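Local atomic coordinates of catechol 1,2-dioxygenase (Burkholderia ambifaria, PDB entry 5VXT), a protein that probably catalyses the iron(III)-dependent intradiol cleavage of catechol by dioxygen to cis,cis-muconate, and binds phosphatidylethanolamine. Residues E68-A71 with G72-Y75; R50-G53 with D54-A58; G220-Q223 with Q224-R228. One frame throughout, in Å; residues are numbered along the deposited sequence.

Interaction 1 of 3, residues E68-A71 with G72-Y75; sequences EVWA and GVNY. With PTY (phosphatidylethanolamine), chain I.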
loop_
_atom_site.group_PDB
_atom_site.type_symbol
_atom_site.label_atom_id
_atom_site.label_comp_id
_atom_site.label_asym_id
_atom_site.label_seq_id
_atom_site.Cartn_x
_atom_site.Cartn_y
_atom_site.Cartn_z
ATOM N N GLU B 68 -15.727 -1.632 -2.060
ATOM C CA GLU B 68 -14.638 -1.208 -2.938
ATOM C C GLU B 68 -13.428 -0.749 -2.134
ATOM O O GLU B 68 -12.282 -1.038 -2.505
ATOM C CB GLU B 68 -15.116 -0.095 -3.867
ATOM C CG GLU B 68 -16.073 -0.594 -4.929
ATOM C CD GLU B 68 -16.701 0.519 -5.757
ATOM O OE1 GLU B 68 -16.925 1.609 -5.196
ATOM O OE2 GLU B 68 -16.995 0.297 -6.963
ATOM N N VAL B 69 -13.661 -0.051 -1.022
ATOM C CA VAL B 69 -12.539 0.419 -0.213
ATOM C C VAL B 69 -11.774 -0.760 0.371
ATOM O O VAL B 69 -10.540 -0.794 0.332
ATOM C CB VAL B 69 -13.022 1.392 0.880
ATOM C CG1 VAL B 69 -11.895 1.680 1.880
ATOM C CG2 VAL B 69 -13.473 2.704 0.235
ATOM N N TRP B 70 -12.487 -1.744 0.923
ATOM C CA TRP B 70 -11.798 -2.893 1.507
ATOM C C TRP B 70 -11.099 -3.736 0.448
ATOM O O TRP B 70 -10.059 -4.345 0.733
ATOM C CB TRP B 70 -12.772 -3.752 2.323
ATOM C CG TRP B 70 -13.250 -2.996 3.549
ATOM C CD1 TRP B 70 -14.539 -2.656 3.858
ATOM C CD2 TRP B 70 -12.436 -2.464 4.603
ATOM N NE1 TRP B 70 -14.577 -1.952 5.029
ATOM C CE2 TRP B 70 -13.301 -1.836 5.520
ATOM C CE3 TRP B 70 -11.064 -2.495 4.884
ATOM C CZ2 TRP B 70 -12.836 -1.214 6.668
ATOM C CZ3 TRP B 70 -10.612 -1.885 6.013
ATOM C CH2 TRP B 70 -11.481 -1.247 6.896
ATOM N N ALA B 71 -11.651 -3.805 -0.763
ATOM C CA ALA B 71 -10.919 -4.458 -1.842
ATOM C C ALA B 71 -9.603 -3.737 -2.091
ATOM O O ALA B 71 -8.565 -4.376 -2.318
ATOM C CB ALA B 71 -11.758 -4.505 -3.114
ATOM N N GLY B 72 -9.622 -2.404 -2.033
ATOM C CA GLY B 72 -8.388 -1.653 -2.218
ATOM C C GLY B 72 -7.425 -1.833 -1.061
ATOM O O GLY B 72 -6.214 -1.977 -1.261
ATOM N N VAL B 73 -7.948 -1.826 0.167
ATOM C CA VAL B 73 -7.112 -2.049 1.344
ATOM C C VAL B 73 -6.482 -3.434 1.310
ATOM O O VAL B 73 -5.280 -3.594 1.557
ATOM C CB VAL B 73 -7.942 -1.835 2.623
ATOM C CG1 VAL B 73 -7.188 -2.349 3.840
ATOM C CG2 VAL B 73 -8.244 -0.361 2.766
ATOM N N ASN B 74 -7.270 -4.457 0.983
ATOM C CA ASN B 74 -6.692 -5.794 0.926
ATOM C C ASN B 74 -5.777 -5.973 -0.277
ATOM O O ASN B 74 -4.854 -6.793 -0.223
ATOM C CB ASN B 74 -7.815 -6.832 0.952
ATOM C CG ASN B 74 -8.386 -7.009 2.354
ATOM O OD1 ASN B 74 -9.574 -6.759 2.606
ATOM N ND2 ASN B 74 -7.522 -7.413 3.285
ATOM N N TYR B 75 -5.988 -5.200 -1.341
ATOM C CA TYR B 75 -5.030 -5.183 -2.435
ATOM C C TYR B 75 -3.668 -4.700 -1.953
ATOM O O TYR B 75 -2.634 -5.237 -2.369
ATOM C CB TYR B 75 -5.541 -4.308 -3.578
ATOM C CG TYR B 75 -4.499 -4.139 -4.680
ATOM C CD1 TYR B 75 -4.325 -5.111 -5.662
ATOM C CD2 TYR B 75 -3.673 -3.020 -4.706
ATOM C CE1 TYR B 75 -3.359 -4.958 -6.661
ATOM C CE2 TYR B 75 -2.708 -2.863 -5.696
ATOM C CZ TYR B 75 -2.556 -3.830 -6.662
ATOM O OH TYR B 75 -1.596 -3.663 -7.642
HETATM C C1 PTY I . -12.083 -4.895 -6.876
HETATM C C2 PTY I . -8.457 -10.314 -6.613
HETATM C C3 PTY I . -9.967 -10.252 -6.412
HETATM O O4 PTY I . -12.160 -3.603 -7.464
HETATM C C5 PTY I . -10.666 -6.946 -6.820
HETATM C C6 PTY I . -10.722 -5.484 -7.235
HETATM O O7 PTY I . -9.695 -4.751 -6.564
HETATM C C8 PTY I . -8.412 -4.810 -7.256
HETATM O O10 PTY I . -8.209 -5.639 -8.136
HETATM C C11 PTY I . -7.332 -3.834 -6.863
HETATM C C12 PTY I . -7.814 -2.417 -7.139
HETATM C C13 PTY I . -7.249 -1.479 -6.088
HETATM C C14 PTY I . -6.623 -0.230 -6.685
HETATM C C15 PTY I . -5.857 0.486 -5.585
HETATM C C16 PTY I . -4.688 1.286 -6.140
HETATM C C17 PTY I . -5.110 2.690 -6.557
HETATM C C18 PTY I . -3.906 3.414 -7.136
HETATM C C19 PTY I . -4.196 4.886 -7.373
HETATM C C20 PTY I . -2.898 5.676 -7.357
HETATM C C21 PTY I . -2.202 5.538 -6.010
HETATM C C22 PTY I . -2.996 6.251 -4.919
HETATM C C23 PTY I . -2.375 6.018 -3.543
HETATM C C24 PTY I . -2.572 7.209 -2.612
HETATM C C25 PTY I . -4.037 7.435 -2.265
HETATM C C26 PTY I . -4.200 8.763 -1.534
HETATM C C27 PTY I . -3.592 9.902 -2.347
HETATM C C28 PTY I . -4.642 10.932 -2.740
HETATM C C29 PTY I . -5.728 10.308 -3.587
HETATM C C30 PTY I . -13.125 -2.623 -7.013
HETATM C C31 PTY I . -13.102 -1.226 -7.586
HETATM O O30 PTY I . -13.942 -2.945 -6.167
HETATM C C32 PTY I . -11.735 -0.615 -7.330
HETATM C C33 PTY I . -11.361 -0.826 -5.871
HETATM C C34 PTY I . -11.193 0.504 -5.154
HETATM C C35 PTY I . -9.776 1.023 -5.339
HETATM C C36 PTY I . -9.550 2.261 -4.485
HETATM C C37 PTY I . -9.938 1.978 -3.042
HETATM C C38 PTY I . -9.487 3.114 -2.138
HETATM C C39 PTY I . -9.154 2.587 -0.749
HETATM C C40 PTY I . -7.759 1.978 -0.707
HETATM C C41 PTY I . -6.734 3.030 -0.310
HETATM C C42 PTY I . -6.081 3.624 -1.550
HETATM C C43 PTY I . -5.470 2.522 -2.407
HETATM C C44 PTY I . -4.072 2.886 -2.864
HETATM P P1 PTY I . -11.775 -8.716 -5.210
HETATM O O11 PTY I . -10.285 -9.322 -5.371
HETATM O O12 PTY I . -12.054 -8.539 -3.735
HETATM O O13 PTY I . -12.709 -9.559 -6.049
HETATM O O14 PTY I . -11.665 -7.239 -5.848
HETATM N N1 PTY I . -7.843 -11.058 -5.531
#
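Trp-70 turns its CG away from its own carbonyl carbon (chi1 -67°), while Val-73 holds CG1 anti to its backbone N (chi1 168°), and the two side chains run next to each other in the same direction. CE3 of Trp-70 lies 3.9 Å from CB of Val-73, and the CG1 branch follows along the six-membered ring. The other branch of Val-73 bends back over the preceding turn, its CG2 3.4 Å from the carbonyl O of Val-69. All eight residues belong to one alpha-helix, 66-81, whose i to i+4 bonds include a short one from Val-73 N to Val-69 O, 2.8 Å. This helix forms part of the wall of the dimer's lipid pocket, as in other catechol 1,2-dioxygenases. Gly-72, with no side chain, lets an acyl chain of phosphatidylethanolamine lie against the backbone, C40 3.8 Å from Gly-72 C. The same chain passes Glu-68 O, 3.3 Å from C34. The ring of Tyr-75 meets the lipid's other acyl chain obliquely, CD1 3.5 Å from C11. On Trp-70, Arg-318 of the second subunit makes a cation-pi contact; Glu-68 OE1 accepts a hydrogen bond from Thr-65 N, and OE2 forms a salt bridge with Arg-43 of that subunit.

Interaction 2 of 3, residues R50-G53 with D54-A58; sequences RLLG and DLFKA. With PTY (phosphatidylethanolamine), chain C.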
loop_
_atom_site.group_PDB
_atom_site.type_symbol
_atom_site.label_atom_id
_atom_site.label_comp_id
_atom_site.label_asym_id
_atom_site.label_seq_id
_atom_site.Cartn_x
_atom_site.Cartn_y
_atom_site.Cartn_z
ATOM N N ARG B 50 -2.960 15.870 3.443
ATOM C CA ARG B 50 -3.388 16.152 2.081
ATOM C C ARG B 50 -3.832 14.876 1.367
ATOM O O ARG B 50 -4.880 14.854 0.710
ATOM C CB ARG B 50 -2.254 16.839 1.324
ATOM C CG ARG B 50 -2.473 16.845 -0.173
ATOM C CD ARG B 50 -3.657 17.703 -0.567
ATOM N NE ARG B 50 -3.760 17.791 -2.020
ATOM C CZ ARG B 50 -3.336 18.820 -2.739
ATOM N NH1 ARG B 50 -2.759 19.860 -2.140
ATOM N NH2 ARG B 50 -3.466 18.795 -4.059
ATOM N N LEU B 51 -3.044 13.801 1.477
ATOM C CA LEU B 51 -3.388 12.579 0.757
ATOM C C LEU B 51 -4.634 11.929 1.334
ATOM O O LEU B 51 -5.481 11.426 0.587
ATOM C CB LEU B 51 -2.231 11.592 0.789
ATOM C CG LEU B 51 -0.943 12.095 0.138
ATOM C CD1 LEU B 51 0.070 10.964 0.092
ATOM C CD2 LEU B 51 -1.247 12.620 -1.255
ATOM N N LEU B 52 -4.748 11.913 2.663
ATOM C CA LEU B 52 -5.934 11.345 3.297
ATOM C C LEU B 52 -7.181 12.159 2.961
ATOM O O LEU B 52 -8.239 11.589 2.654
ATOM C CB LEU B 52 -5.706 11.273 4.807
ATOM C CG LEU B 52 -6.660 10.448 5.671
ATOM C CD1 LEU B 52 -6.597 8.947 5.306
ATOM C CD2 LEU B 52 -6.340 10.697 7.144
ATOM N N GLY B 53 -7.072 13.492 2.992
ATOM C CA GLY B 53 -8.192 14.328 2.592
ATOM C C GLY B 53 -8.592 14.106 1.149
ATOM O O GLY B 53 -9.777 14.049 0.826
ATOM N N ASP B 54 -7.603 13.956 0.262
ATOM C CA ASP B 54 -7.917 13.713 -1.140
ATOM C C ASP B 54 -8.607 12.372 -1.315
ATOM O O ASP B 54 -9.525 12.238 -2.136
ATOM C CB ASP B 54 -6.634 13.767 -1.976
ATOM C CG ASP B 54 -6.107 15.183 -2.165
ATOM O OD1 ASP B 54 -6.778 16.142 -1.729
ATOM O OD2 ASP B 54 -5.010 15.340 -2.764
ATOM N N LEU B 55 -8.168 11.358 -0.564
ATOM C CA LEU B 55 -8.829 10.059 -0.629
ATOM C C LEU B 55 -10.268 10.158 -0.139
ATOM O O LEU B 55 -11.189 9.684 -0.810
ATOM C CB LEU B 55 -8.069 9.021 0.197
ATOM C CG LEU B 55 -8.735 7.643 0.297
ATOM C CD1 LEU B 55 -8.964 6.972 -1.098
ATOM C CD2 LEU B 55 -7.924 6.747 1.237
ATOM N N PHE B 56 -10.475 10.766 1.035
ATOM C CA PHE B 56 -11.839 10.939 1.545
ATOM C C PHE B 56 -12.723 11.668 0.540
ATOM O O PHE B 56 -13.892 11.299 0.345
ATOM C CB PHE B 56 -11.844 11.708 2.873
ATOM C CG PHE B 56 -11.408 10.897 4.067
ATOM C CD1 PHE B 56 -10.760 9.684 3.914
ATOM C CD2 PHE B 56 -11.614 11.382 5.347
ATOM C CE1 PHE B 56 -10.335 8.964 5.023
ATOM C CE2 PHE B 56 -11.191 10.661 6.462
ATOM C CZ PHE B 56 -10.552 9.452 6.293
ATOM N N LYS B 57 -12.191 12.717 -0.094
ATOM C CA LYS B 57 -12.990 13.491 -1.037
ATOM C C LYS B 57 -13.315 12.674 -2.276
ATOM O O LYS B 57 -14.420 12.774 -2.818
ATOM C CB LYS B 57 -12.258 14.774 -1.420
ATOM C CG LYS B 57 -12.967 15.636 -2.448
ATOM C CD LYS B 57 -14.270 16.205 -1.890
ATOM C CE LYS B 57 -14.930 17.190 -2.856
ATOM N NZ LYS B 57 -16.102 17.882 -2.234
ATOM N N ALA B 58 -12.353 11.868 -2.745
ATOM C CA ALA B 58 -12.599 11.016 -3.904
ATOM C C ALA B 58 -13.629 9.932 -3.592
ATOM O O ALA B 58 -14.436 9.578 -4.459
ATOM C CB ALA B 58 -11.281 10.397 -4.381
HETATM C C1 PTY C . 10.164 9.422 5.878
HETATM C C2 PTY C . 13.330 4.645 8.979
HETATM C C3 PTY C . 13.887 4.583 7.562
HETATM O O4 PTY C . 8.868 9.915 5.560
HETATM C C5 PTY C . 11.425 7.721 7.150
HETATM C C6 PTY C . 10.040 8.277 6.875
HETATM O O7 PTY C . 9.237 7.249 6.302
HETATM C C8 PTY C . 8.392 6.571 7.274
HETATM O O10 PTY C . 8.874 6.003 8.242
HETATM C C11 PTY C . 6.910 6.577 7.025
HETATM C C12 PTY C . 6.754 7.230 5.664
HETATM C C13 PTY C . 5.442 6.823 5.027
HETATM C C14 PTY C . 4.571 8.050 4.836
HETATM C C15 PTY C . 3.598 7.787 3.703
HETATM C C16 PTY C . 3.022 6.389 3.850
HETATM C C17 PTY C . 1.634 6.330 3.234
HETATM C C18 PTY C . 0.871 7.582 3.629
HETATM C C19 PTY C . -0.562 7.501 3.133
HETATM C C20 PTY C . -1.494 8.025 4.213
HETATM C C21 PTY C . -2.603 8.867 3.604
HETATM C C22 PTY C . -2.896 8.445 2.174
HETATM C C23 PTY C . -4.208 7.688 2.073
HETATM C C24 PTY C . -3.956 6.190 2.015
HETATM C C25 PTY C . -3.969 5.572 3.407
HETATM C C26 PTY C . -4.249 4.081 3.277
HETATM C C27 PTY C . -5.298 3.641 4.284
HETATM C C28 PTY C . -5.661 2.195 4.001
HETATM C C29 PTY C . -4.439 1.327 4.173
HETATM C C30 PTY C . 8.709 10.798 4.421
HETATM C C31 PTY C . 7.340 11.246 3.969
HETATM O O30 PTY C . 9.708 11.151 3.824
HETATM C C32 PTY C . 6.811 10.227 2.963
HETATM C C33 PTY C . 5.465 10.629 2.366
HETATM C C34 PTY C . 5.279 9.988 0.996
HETATM C C35 PTY C . 3.995 10.450 0.326
HETATM C C36 PTY C . 3.934 9.959 -1.112
HETATM C C37 PTY C . 3.950 8.439 -1.135
HETATM C C38 PTY C . 3.136 7.930 -2.311
HETATM C C39 PTY C . 3.116 6.411 -2.353
HETATM C C40 PTY C . 1.888 5.931 -3.122
HETATM C C41 PTY C . 2.288 4.880 -4.155
HETATM C C42 PTY C . 1.142 4.433 -5.060
HETATM C C43 PTY C . 1.652 3.435 -6.093
HETATM C C44 PTY C . 2.665 2.494 -5.471
HETATM P P1 PTY C . 13.326 6.467 5.808
HETATM O O11 PTY C . 12.948 5.142 6.646
HETATM O O12 PTY C . 13.522 6.070 4.364
HETATM O O13 PTY C . 14.438 7.188 6.536
HETATM O O14 PTY C . 11.986 7.353 5.894
HETATM N N1 PTY C . 13.353 6.023 9.431
HETATM O O HOH W 1 -4.564 16.237 -5.180
#
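Leu-52 and Phe-56 make the close-packed side of this helical turn, with the leucine CG lying over one face of the phenyl ring and its CD1 3.7 Å from CE1 of Phe-56. The two lie side by side, pointing the same way, and Leu-23 of helix 17-27 touches both; Tyr-97 of the second subunit stacks on the Phe-56 ring. The polar, more open side holds Arg-50 and Asp-54. A bend at chi2 (67°) in Arg-50 brings NE alongside Asp-54 in a salt bridge, 2.9 Å from OD2. The carboxylate oxygen sits in the guanidinium plane and is met on its syn side, somewhat out of the carboxylate plane, the two planes being 67° apart. A water spans the pair, donating to OD2 at 2.6 Å and accepting from Arg-50 NH2 at 3.0 Å, so OD2 is gripped twice. NH2 also forms a salt bridge with Asp-61 of the second subunit, tying this edge to the dimer interface. Leu-51 turns to the lipid, its CB 3.5 Å from C22 of an acyl chain. With a charged edge and apolar faces against the lipid and helix 17-27, this amphipathic helix belongs to the lipid-binding dimer interface of catechol 1,2-dioxygenases.

Interaction 3 of 3, residues G220-Q223 with Q224-R228; sequences GATQ and QLLDR. With PTY (phosphatidylethanolamine), chain I.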
loop_
_atom_site.group_PDB
_atom_site.type_symbol
_atom_site.label_atom_id
_atom_site.label_comp_id
_atom_site.label_asym_id
_atom_site.label_seq_id
_atom_site.Cartn_x
_atom_site.Cartn_y
_atom_site.Cartn_z
ATOM N N GLY B 220 1.325 -11.553 -9.798
ATOM C CA GLY B 220 1.599 -10.492 -8.858
ATOM C C GLY B 220 0.529 -9.417 -8.848
ATOM O O GLY B 220 -0.302 -9.296 -9.751
ATOM N N ALA B 221 0.565 -8.612 -7.785
ATOM C CA ALA B 221 -0.443 -7.578 -7.593
ATOM C C ALA B 221 -0.379 -6.516 -8.678
ATOM O O ALA B 221 -1.412 -5.944 -9.041
ATOM C CB ALA B 221 -0.276 -6.936 -6.215
ATOM N N THR B 222 0.815 -6.218 -9.193
ATOM C CA THR B 222 0.913 -5.227 -10.258
ATOM C C THR B 222 0.153 -5.695 -11.488
ATOM O O THR B 222 -0.734 -4.994 -11.993
ATOM C CB THR B 222 2.377 -4.953 -10.600
ATOM O OG1 THR B 222 3.067 -4.549 -9.412
ATOM C CG2 THR B 222 2.480 -3.845 -11.649
ATOM N N GLN B 223 0.460 -6.906 -11.958
ATOM C CA GLN B 223 -0.227 -7.439 -13.130
ATOM C C GLN B 223 -1.715 -7.626 -12.874
ATOM O O GLN B 223 -2.527 -7.444 -13.786
ATOM C CB GLN B 223 0.394 -8.765 -13.554
ATOM C CG GLN B 223 -0.060 -9.210 -14.924
ATOM C CD GLN B 223 0.336 -8.222 -15.994
ATOM O OE1 GLN B 223 1.522 -7.963 -16.201
ATOM N NE2 GLN B 223 -0.649 -7.644 -16.668
ATOM N N GLN B 224 -2.088 -7.999 -11.649
ATOM C CA GLN B 224 -3.503 -8.135 -11.317
ATOM C C GLN B 224 -4.249 -6.827 -11.551
ATOM O O GLN B 224 -5.311 -6.814 -12.187
ATOM C CB GLN B 224 -3.655 -8.608 -9.872
ATOM C CG GLN B 224 -5.094 -8.679 -9.376
ATOM C CD GLN B 224 -5.188 -9.180 -7.945
ATOM O OE1 GLN B 224 -4.808 -10.313 -7.645
ATOM N NE2 GLN B 224 -5.688 -8.333 -7.051
ATOM N N LEU B 225 -3.703 -5.710 -11.060
ATOM C CA LEU B 225 -4.352 -4.421 -11.282
ATOM C C LEU B 225 -4.284 -4.011 -12.747
ATOM O O LEU B 225 -5.275 -3.525 -13.303
ATOM C CB LEU B 225 -3.722 -3.344 -10.391
ATOM C CG LEU B 225 -4.251 -1.913 -10.544
ATOM C CD1 LEU B 225 -5.763 -1.872 -10.394
ATOM C CD2 LEU B 225 -3.598 -0.971 -9.527
ATOM N N LEU B 226 -3.118 -4.182 -13.387
ATOM C CA LEU B 226 -3.015 -3.914 -14.820
ATOM C C LEU B 226 -4.049 -4.715 -15.606
ATOM O O LEU B 226 -4.727 -4.178 -16.492
ATOM C CB LEU B 226 -1.603 -4.226 -15.324
ATOM C CG LEU B 226 -0.491 -3.316 -14.814
ATOM C CD1 LEU B 226 0.828 -3.734 -15.434
ATOM C CD2 LEU B 226 -0.796 -1.870 -15.150
ATOM N N ASP B 227 -4.177 -6.010 -15.300
ATOM C CA ASP B 227 -5.210 -6.818 -15.945
ATOM C C ASP B 227 -6.587 -6.189 -15.775
ATOM O O ASP B 227 -7.371 -6.113 -16.732
ATOM C CB ASP B 227 -5.210 -8.242 -15.383
ATOM C CG ASP B 227 -4.028 -9.071 -15.870
ATOM O OD1 ASP B 227 -3.752 -10.126 -15.255
ATOM O OD2 ASP B 227 -3.384 -8.676 -16.867
ATOM N N ARG B 228 -6.892 -5.720 -14.564
ATOM C CA ARG B 228 -8.190 -5.105 -14.321
ATOM C C ARG B 228 -8.357 -3.814 -15.111
ATOM O O ARG B 228 -9.471 -3.485 -15.539
ATOM C CB ARG B 228 -8.368 -4.849 -12.825
ATOM C CG ARG B 228 -9.768 -4.480 -12.442
ATOM C CD ARG B 228 -10.000 -4.667 -10.955
ATOM N NE ARG B 228 -11.417 -4.569 -10.644
ATOM C CZ ARG B 228 -12.229 -5.613 -10.559
ATOM N NH1 ARG B 228 -11.757 -6.837 -10.757
ATOM N NH2 ARG B 228 -13.511 -5.431 -10.271
HETATM C C1 PTY I . -12.083 -4.895 -6.876
HETATM C C2 PTY I . -8.457 -10.314 -6.613
HETATM C C3 PTY I . -9.967 -10.252 -6.412
HETATM O O4 PTY I . -12.160 -3.603 -7.464
HETATM C C5 PTY I . -10.666 -6.946 -6.820
HETATM C C6 PTY I . -10.722 -5.484 -7.235
HETATM O O7 PTY I . -9.695 -4.751 -6.564
HETATM C C8 PTY I . -8.412 -4.810 -7.256
HETATM O O10 PTY I . -8.209 -5.639 -8.136
HETATM C C11 PTY I . -7.332 -3.834 -6.863
HETATM C C12 PTY I . -7.814 -2.417 -7.139
HETATM C C13 PTY I . -7.249 -1.479 -6.088
HETATM C C14 PTY I . -6.623 -0.230 -6.685
HETATM C C15 PTY I . -5.857 0.486 -5.585
HETATM C C16 PTY I . -4.688 1.286 -6.140
HETATM C C17 PTY I . -5.110 2.690 -6.557
HETATM C C18 PTY I . -3.906 3.414 -7.136
HETATM C C19 PTY I . -4.196 4.886 -7.373
HETATM C C20 PTY I . -2.898 5.676 -7.357
HETATM C C21 PTY I . -2.202 5.538 -6.010
HETATM C C22 PTY I . -2.996 6.251 -4.919
HETATM C C23 PTY I . -2.375 6.018 -3.543
HETATM C C24 PTY I . -2.572 7.209 -2.612
HETATM C C25 PTY I . -4.037 7.435 -2.265
HETATM C C26 PTY I . -4.200 8.763 -1.534
HETATM C C27 PTY I . -3.592 9.902 -2.347
HETATM C C28 PTY I . -4.642 10.932 -2.740
HETATM C C29 PTY I . -5.728 10.308 -3.587
HETATM C C30 PTY I . -13.125 -2.623 -7.013
HETATM C C31 PTY I . -13.102 -1.226 -7.586
HETATM O O30 PTY I . -13.942 -2.945 -6.167
HETATM C C32 PTY I . -11.735 -0.615 -7.330
HETATM C C33 PTY I . -11.361 -0.826 -5.871
HETATM C C34 PTY I . -11.193 0.504 -5.154
HETATM C C35 PTY I . -9.776 1.023 -5.339
HETATM C C36 PTY I . -9.550 2.261 -4.485
HETATM C C37 PTY I . -9.938 1.978 -3.042
HETATM C C38 PTY I . -9.487 3.114 -2.138
HETATM C C39 PTY I . -9.154 2.587 -0.749
HETATM C C40 PTY I . -7.759 1.978 -0.707
HETATM C C41 PTY I . -6.734 3.030 -0.310
HETATM C C42 PTY I . -6.081 3.624 -1.550
HETATM C C43 PTY I . -5.470 2.522 -2.407
HETATM C C44 PTY I . -4.072 2.886 -2.864
HETATM P P1 PTY I . -11.775 -8.716 -5.210
HETATM O O11 PTY I . -10.285 -9.322 -5.371
HETATM O O12 PTY I . -12.054 -8.539 -3.735
HETATM O O13 PTY I . -12.709 -9.559 -6.049
HETATM O O14 PTY I . -11.665 -7.239 -5.848
HETATM N N1 PTY I . -7.843 -11.058 -5.531
#
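The carbonyl O of Gln-223 accepts the backbone N of Asp-227 at 2.7 Å, the shortest bond of this turn, and the side chains add a second hydrogen bond. Gln-223 is bent at chi2 (61°), which brings its amide next to Asp-227, NE2 2.9 Å from OD2. The amide reaches that oxygen from above the carboxylate plane, 53° out of it, and the two flat groups are turned 40° against each other. Thr-222 and Leu-226 run alongside one another, CG2 to CD1 4.1 Å. Arg-228 reaches out as an extended chain and lays one guanidinium face on phosphatidylethanolamine, with C6 centred 3.5 Å above the plane. Its NE hydrogen-bonds to Thr-44 OG1 of the second subunit. Nearer the head group, Gln-224 NE2 lies 3.4 Å from C2 of the ethanolamine, while Leu-225 CD1 meets an acyl chain at C12, 3.9 Å away. Gly-220 is the N-cap residue of helix 221-229, and Asp-82 OD2 accepts a hydrogen bond from Ala-221 N. This short helix of the dioxygenase part borders the lipid pocket and packs on helices of the N-terminal part: on helix 66-81 through Tyr-75 and Leu-79, on helix 85-91 through Leu-87 and Leu-88.

Interactions 1 and 3 meet directly: Tyr-75 OH lies 2.7 Å from Ala-221 O, a probable hydrogen bond, and their centres are 14 Å apart. Both touch the same phosphatidylethanolamine, interaction 1 mainly along its acyl chains and interaction 3 also at its head group. Interaction 2, on the preceding helix, does not touch interaction 1, whose nearest atoms are about 6 Å away; it borders both lipids, Asp-54 lining the pocket of the one shared by interactions 1 and 3, and Val-73 and Leu-51 each line both pockets. All three contacts reach the second subunit. The catechol site is separate: the side chain of Thr-222 comes within about 8 Å of bound catechol and that of Tyr-75 within about 13 Å.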